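Local coordinates for protein sugar kinase, pfkB family (Thermotoga maritima, PDB 2AJR) that is a PfkB-family sugar kinase that probably phosphorylates a fructose phosphate with ATP, possibly acting as a 1-phosphofructokinase, at residues A[301-306]-A[319-324]; A[279-284]-A[294-299]. All coordinates share one frame; numbering follows the deposited sequence.

Contact 1: A[301-306]-A[319-324]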
loop_
_atom_site.group_PDB
_atom_site.type_symbol
_atom_site.label_atom_id
_atom_site.label_comp_id
_atom_site.label_asym_id
_atom_site.label_seq_id
_atom_site.Cartn_x
_atom_site.Cartn_y
_atom_site.Cartn_z
ATOM N N ALA A 301 4.999 -23.433 -13.157
ATOM C CA ALA A 301 4.049 -23.050 -12.131
ATOM C C ALA A 301 4.475 -23.661 -10.808
ATOM O O ALA A 301 4.536 -22.962 -9.803
ATOM C CB ALA A 301 2.634 -23.491 -12.503
ATOM N N LEU A 302 4.790 -24.954 -10.810
ATOM C CA LEU A 302 5.198 -25.618 -9.585
ATOM C C LEU A 302 6.432 -24.945 -9.041
ATOM O O LEU A 302 6.519 -24.719 -7.836
ATOM C CB LEU A 302 5.465 -27.124 -9.788
ATOM C CG LEU A 302 4.207 -28.007 -9.822
ATOM C CD1 LEU A 302 4.555 -29.435 -10.123
ATOM C CD2 LEU A 302 3.408 -27.908 -8.517
ATOM N N ALA A 303 7.380 -24.636 -9.925
ATOM C CA ALA A 303 8.642 -24.018 -9.526
ATOM C C ALA A 303 8.363 -22.671 -8.871
ATOM O O ALA A 303 8.950 -22.340 -7.841
ATOM C CB ALA A 303 9.556 -23.844 -10.724
ATOM N N ALA A 304 7.436 -21.913 -9.440
ATOM C CA ALA A 304 7.084 -20.613 -8.888
ATOM C C ALA A 304 6.605 -20.719 -7.448
ATOM O O ALA A 304 6.879 -19.833 -6.639
ATOM C CB ALA A 304 6.033 -19.929 -9.745
ATOM N N THR A 305 5.919 -21.801 -7.109
ATOM C CA THR A 305 5.409 -21.951 -5.754
ATOM C C THR A 305 6.484 -22.320 -4.733
ATOM O O THR A 305 6.233 -22.294 -3.541
ATOM C CB THR A 305 4.340 -23.037 -5.667
ATOM O OG1 THR A 305 4.981 -24.321 -5.632
ATOM C CG2 THR A 305 3.393 -22.963 -6.848
ATOM N N ARG A 306 7.679 -22.685 -5.158
ATOM C CA ARG A 306 8.664 -23.124 -4.163
ATOM C C ARG A 306 9.177 -22.003 -3.280
ATOM O O ARG A 306 9.880 -22.286 -2.331
ATOM C CB ARG A 306 9.854 -23.857 -4.795
ATOM C CG ARG A 306 9.498 -25.117 -5.562
ATOM C CD ARG A 306 8.390 -25.895 -4.893
ATOM N NE ARG A 306 8.032 -27.100 -5.630
ATOM C CZ ARG A 306 6.968 -27.856 -5.355
ATOM N NH1 ARG A 306 6.158 -27.556 -4.343
ATOM N NH2 ARG A 306 6.720 -28.934 -6.094
ATOM N N LYS A 319 13.034 -27.678 -14.689
ATOM C CA LYS A 319 13.317 -29.097 -14.959
ATOM C C LYS A 319 13.224 -29.970 -13.703
ATOM O O LYS A 319 12.826 -31.127 -13.793
ATOM C CB LYS A 319 14.705 -29.268 -15.609
ATOM C CG LYS A 319 14.750 -28.961 -17.111
ATOM C CD LYS A 319 16.131 -29.217 -17.691
ATOM C CE LYS A 319 16.131 -29.205 -19.225
ATOM N NZ LYS A 319 17.355 -29.876 -19.802
ATOM N N LYS A 320 13.588 -29.406 -12.548
ATOM C CA LYS A 320 13.494 -30.097 -11.249
ATOM C C LYS A 320 12.084 -30.555 -10.881
ATOM O O LYS A 320 11.909 -31.420 -10.032
ATOM C CB LYS A 320 14.017 -29.193 -10.125
ATOM C CG LYS A 320 15.525 -29.248 -9.940
ATOM C CD LYS A 320 16.033 -28.064 -9.113
ATOM C CE LYS A 320 17.511 -28.224 -8.775
ATOM N NZ LYS A 320 18.185 -26.934 -8.409
ATOM N N GLU A 321 11.086 -29.955 -11.510
ATOM C CA GLU A 321 9.709 -30.232 -11.185
ATOM C C GLU A 321 9.116 -31.322 -12.060
ATOM O O GLU A 321 7.976 -31.727 -11.832
ATOM C CB GLU A 321 8.866 -28.959 -11.323
ATOM C CG GLU A 321 9.271 -27.826 -10.387
ATOM C CD GLU A 321 9.136 -28.181 -8.913
ATOM O OE1 GLU A 321 8.473 -29.190 -8.576
ATOM O OE2 GLU A 321 9.705 -27.437 -8.086
ATOM N N TYR A 322 9.864 -31.809 -13.052
ATOM C CA TYR A 322 9.323 -32.851 -13.940
ATOM C C TYR A 322 8.990 -34.130 -13.178
ATOM O O TYR A 322 8.176 -34.935 -13.612
ATOM C CB TYR A 322 10.238 -33.106 -15.148
ATOM C CG TYR A 322 9.658 -32.488 -16.409
ATOM C CD1 TYR A 322 9.838 -31.125 -16.705
ATOM C CD2 TYR A 322 8.871 -33.253 -17.280
ATOM C CE1 TYR A 322 9.266 -30.556 -17.863
ATOM C CE2 TYR A 322 8.304 -32.694 -18.438
ATOM C CZ TYR A 322 8.501 -31.353 -18.724
ATOM O OH TYR A 322 7.921 -30.827 -19.864
ATOM N N ASP A 323 9.594 -34.261 -12.008
ATOM C CA ASP A 323 9.390 -35.386 -11.108
ATOM C C ASP A 323 8.054 -35.359 -10.350
ATOM O O ASP A 323 7.573 -36.390 -9.907
ATOM C CB ASP A 323 10.520 -35.342 -10.072
ATOM C CG ASP A 323 11.041 -36.708 -9.700
ATOM O OD1 ASP A 323 10.222 -37.645 -9.495
ATOM O OD2 ASP A 323 12.285 -36.820 -9.589
ATOM N N HIS A 324 7.473 -34.180 -10.185
ATOM C CA HIS A 324 6.434 -33.961 -9.178
ATOM C C HIS A 324 5.043 -33.753 -9.765
ATOM O O HIS A 324 4.226 -33.085 -9.153
ATOM C CB HIS A 324 6.786 -32.740 -8.311
ATOM C CG HIS A 324 8.120 -32.835 -7.637
ATOM N ND1 HIS A 324 9.129 -31.917 -7.848
ATOM C CD2 HIS A 324 8.613 -33.737 -6.756
ATOM C CE1 HIS A 324 10.182 -32.249 -7.123
ATOM N NE2 HIS A 324 9.899 -33.354 -6.458
#
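The carboxylate of Glu321 lies at the NE/NH2 edge of the Arg306 guanidinium, with both carboxylate oxygens near the guanidinium plane. In this ribokinase-like fold, the resulting two-nitrogen salt bridge ties Arg306, in the segment that follows helix 290-304, to the loop between helix 315-319 and strand 325-329. NE donates to OE2 of Glu321 at 3.0 Å, and NH2 donates to OE1 of the same carboxylate at 3.0 Å; both bonds are nearly straight. The two planes are turned 43° apart, so each nitrogen lies out of the carboxylate plane. ND1 of His324 reaches OE1 of Glu321 at 2.9 Å from the face opposite NH2, a His-carboxylate hydrogen bond that gives this oxygen two donors. Asp323 CB lies over the centre of one face of the imidazole. A bend at chi2 (-62°) places CD of Glu321 for this pairing, while its CG rests 3.9 Å from Leu302 CB. The neighbouring Ala304 belongs to the magnesium site, with His267, Arg307 and Glu309, and Thr305 O is hydrogen-bonded to His267 ND1. Beside the salt bridge, Leu302 CD1 packs 3.8 Å from His324 O.

Contact 2: A[279-284]-A[294-299]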
loop_
_atom_site.group_PDB
_atom_site.type_symbol
_atom_site.label_atom_id
_atom_site.label_comp_id
_atom_site.label_asym_id
_atom_site.label_seq_id
_atom_site.Cartn_x
_atom_site.Cartn_y
_atom_site.Cartn_z
HETATM N N MSE A 279 5.010 -22.083 -21.273
HETATM C CA MSE A 279 4.393 -22.457 -22.533
HETATM C C MSE A 279 4.946 -21.640 -23.684
HETATM O O MSE A 279 5.257 -22.196 -24.735
HETATM C CB MSE A 279 2.877 -22.301 -22.469
HETATM C CG MSE A 279 2.223 -23.316 -21.585
HETATM SE SE MSE A 279 0.271 -23.327 -21.735
HETATM C CE MSE A 279 0.025 -24.901 -22.899
ATOM N N VAL A 280 5.071 -20.330 -23.492
ATOM C CA VAL A 280 5.618 -19.485 -24.548
ATOM C C VAL A 280 7.024 -19.974 -24.909
ATOM O O VAL A 280 7.310 -20.218 -26.080
ATOM C CB VAL A 280 5.628 -17.977 -24.181
ATOM C CG1 VAL A 280 6.174 -17.154 -25.346
ATOM C CG2 VAL A 280 4.233 -17.519 -23.842
ATOM N N TYR A 281 7.870 -20.167 -23.901
ATOM C CA TYR A 281 9.230 -20.686 -24.099
ATOM C C TYR A 281 9.253 -22.017 -24.857
ATOM O O TYR A 281 10.095 -22.212 -25.733
ATOM C CB TYR A 281 9.938 -20.859 -22.752
ATOM C CG TYR A 281 11.312 -21.495 -22.825
ATOM C CD1 TYR A 281 12.446 -20.718 -23.010
ATOM C CD2 TYR A 281 11.482 -22.872 -22.686
ATOM C CE1 TYR A 281 13.720 -21.287 -23.075
ATOM C CE2 TYR A 281 12.762 -23.452 -22.742
ATOM C CZ TYR A 281 13.869 -22.649 -22.938
ATOM O OH TYR A 281 15.126 -23.186 -23.000
ATOM N N TYR A 282 8.356 -22.929 -24.508
ATOM C CA TYR A 282 8.358 -24.247 -25.128
ATOM C C TYR A 282 7.989 -24.123 -26.590
ATOM O O TYR A 282 8.597 -24.763 -27.448
ATOM C CB TYR A 282 7.371 -25.210 -24.447
ATOM C CG TYR A 282 7.534 -26.647 -24.918
ATOM C CD1 TYR A 282 7.014 -27.080 -26.137
ATOM C CD2 TYR A 282 8.234 -27.568 -24.147
ATOM C CE1 TYR A 282 7.195 -28.401 -26.573
ATOM C CE2 TYR A 282 8.414 -28.888 -24.568
ATOM C CZ TYR A 282 7.898 -29.301 -25.774
ATOM O OH TYR A 282 8.090 -30.614 -26.149
ATOM N N PHE A 283 6.959 -23.327 -26.855
ATOM C CA PHE A 283 6.531 -23.049 -28.216
ATOM C C PHE A 283 7.706 -22.505 -29.027
ATOM O O PHE A 283 8.069 -23.081 -30.058
ATOM C CB PHE A 283 5.368 -22.058 -28.214
ATOM C CG PHE A 283 4.906 -21.664 -29.581
ATOM C CD1 PHE A 283 4.335 -22.592 -30.421
ATOM C CD2 PHE A 283 5.033 -20.361 -30.020
ATOM C CE1 PHE A 283 3.905 -22.234 -31.675
ATOM C CE2 PHE A 283 4.604 -20.001 -31.273
ATOM C CZ PHE A 283 4.038 -20.939 -32.101
ATOM N N ILE A 284 8.324 -21.427 -28.545
ATOM C CA ILE A 284 9.470 -20.842 -29.240
ATOM C C ILE A 284 10.599 -21.850 -29.477
ATOM O O ILE A 284 11.111 -21.946 -30.591
ATOM C CB ILE A 284 10.059 -19.651 -28.480
ATOM C CG1 ILE A 284 9.100 -18.454 -28.516
ATOM C CG2 ILE A 284 11.410 -19.270 -29.076
ATOM C CD1 ILE A 284 9.714 -17.203 -27.958
ATOM N N ALA A 294 1.890 -27.612 -22.252
ATOM C CA ALA A 294 1.169 -27.519 -20.983
ATOM C C ALA A 294 1.956 -28.159 -19.831
ATOM O O ALA A 294 1.949 -27.642 -18.716
ATOM C CB ALA A 294 -0.198 -28.145 -21.103
ATOM N N LYS A 295 2.637 -29.271 -20.110
ATOM C CA LYS A 295 3.433 -29.973 -19.093
ATOM C C LYS A 295 4.594 -29.127 -18.619
ATOM O O LYS A 295 4.908 -29.092 -17.429
ATOM C CB LYS A 295 3.971 -31.309 -19.633
ATOM C CG LYS A 295 2.928 -32.445 -19.628
ATOM C CD LYS A 295 3.324 -33.637 -20.501
ATOM C CE LYS A 295 4.477 -34.450 -19.898
ATOM N NZ LYS A 295 4.882 -35.582 -20.779
ATOM N N PHE A 296 5.251 -28.468 -19.563
ATOM C CA PHE A 296 6.359 -27.599 -19.233
ATOM C C PHE A 296 5.831 -26.375 -18.477
ATOM O O PHE A 296 6.461 -25.902 -17.531
ATOM C CB PHE A 296 7.111 -27.177 -20.495
ATOM C CG PHE A 296 8.398 -26.446 -20.219
ATOM C CD1 PHE A 296 9.567 -27.144 -19.985
ATOM C CD2 PHE A 296 8.436 -25.067 -20.197
ATOM C CE1 PHE A 296 10.752 -26.478 -19.730
ATOM C CE2 PHE A 296 9.612 -24.397 -19.949
ATOM C CZ PHE A 296 10.776 -25.105 -19.709
ATOM N N GLY A 297 4.666 -25.882 -18.887
ATOM C CA GLY A 297 4.019 -24.782 -18.198
ATOM C C GLY A 297 3.751 -25.158 -16.758
ATOM O O GLY A 297 4.038 -24.378 -15.844
ATOM N N PHE A 298 3.234 -26.372 -16.559
ATOM C CA PHE A 298 2.866 -26.856 -15.229
ATOM C C PHE A 298 4.111 -26.945 -14.361
ATOM O O PHE A 298 4.083 -26.550 -13.207
ATOM C CB PHE A 298 2.143 -28.218 -15.315
ATOM C CG PHE A 298 1.399 -28.598 -14.061
ATOM C CD1 PHE A 298 2.044 -29.266 -13.027
ATOM C CD2 PHE A 298 0.061 -28.276 -13.908
ATOM C CE1 PHE A 298 1.360 -29.601 -11.864
ATOM C CE2 PHE A 298 -0.631 -28.611 -12.752
ATOM C CZ PHE A 298 0.017 -29.279 -11.730
ATOM N N ALA A 299 5.206 -27.435 -14.933
ATOM C CA ALA A 299 6.490 -27.500 -14.235
ATOM C C ALA A 299 6.911 -26.122 -13.720
ATOM O O ALA A 299 7.337 -25.997 -12.571
ATOM C CB ALA A 299 7.562 -28.067 -15.150
#
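Phe296 sets its ring beside Tyr281 and its CB against Tyr282, the aromatic half of the packing between two consecutive helices of the ribokinase-like fold, 271-286 and 290-304, which run roughly antiparallel. CE2 of Phe296 lies 3.6 Å from CD2 of Tyr281, and CZ touches the same side of the tyrosine ring. The planes are near parallel, 18° apart, but with centroids 5.6 Å apart the rings are slid until they barely overlap. Tyr282 meets Phe296 obliquely, its CD2 lying 3.8 Å from CB. On the other half of the interface, Met279, present as selenomethionine, bends at chi3 and brings CE to 3.7 Å from Ala294 CB; the same methyl also lies against the backbone N of Ala294. Between these halves sits Gly297, which has no CB to collide with CG of Met279, and here the backbones come nearest, with CA of Met279 4.9 Å from CA of Gly297. The axes of 279-284 and 294-299 approach to 8.4 Å, with directions 139° apart. In Phe296, chi1 (-171°) sets CG anti to the backbone N, from where the ring reaches Tyr281. Leu315 and Ile318 of helix 315-319 also touch Phe296, and Leu315 touches Tyr281 as well. An alanine in place of Phe296 would keep CB against Tyr282, but would probably leave Tyr281 without its ring partner and open a gap beside Leu315 and Ile318. No hydrogen bond crosses between the segments, so their cohesion rests on apolar and aromatic packing.

Overall arrangement
Both contacts use helix 290-304: contact 2 joins its middle to helix 271-286, while contact 1 joins its C-terminal end and the residues just after it to the loop before strand 325-329. Contact 2 is the more interior, its centre about 13 Å from the centre of the chain against about 17 Å for contact 1, and is held by apolar and aromatic packing. Contact 1 is also largely buried but has exposed Arg306 at its border, and works mainly through a salt bridge and a hydrogen bond, with some apolar packing, close to the magnesium site. The two centres lie about 12 Å apart and the contacts meet directly: Glu321 CG packs 3.4 Å from Ala299 O, and Tyr322 OH packs against Phe296 N.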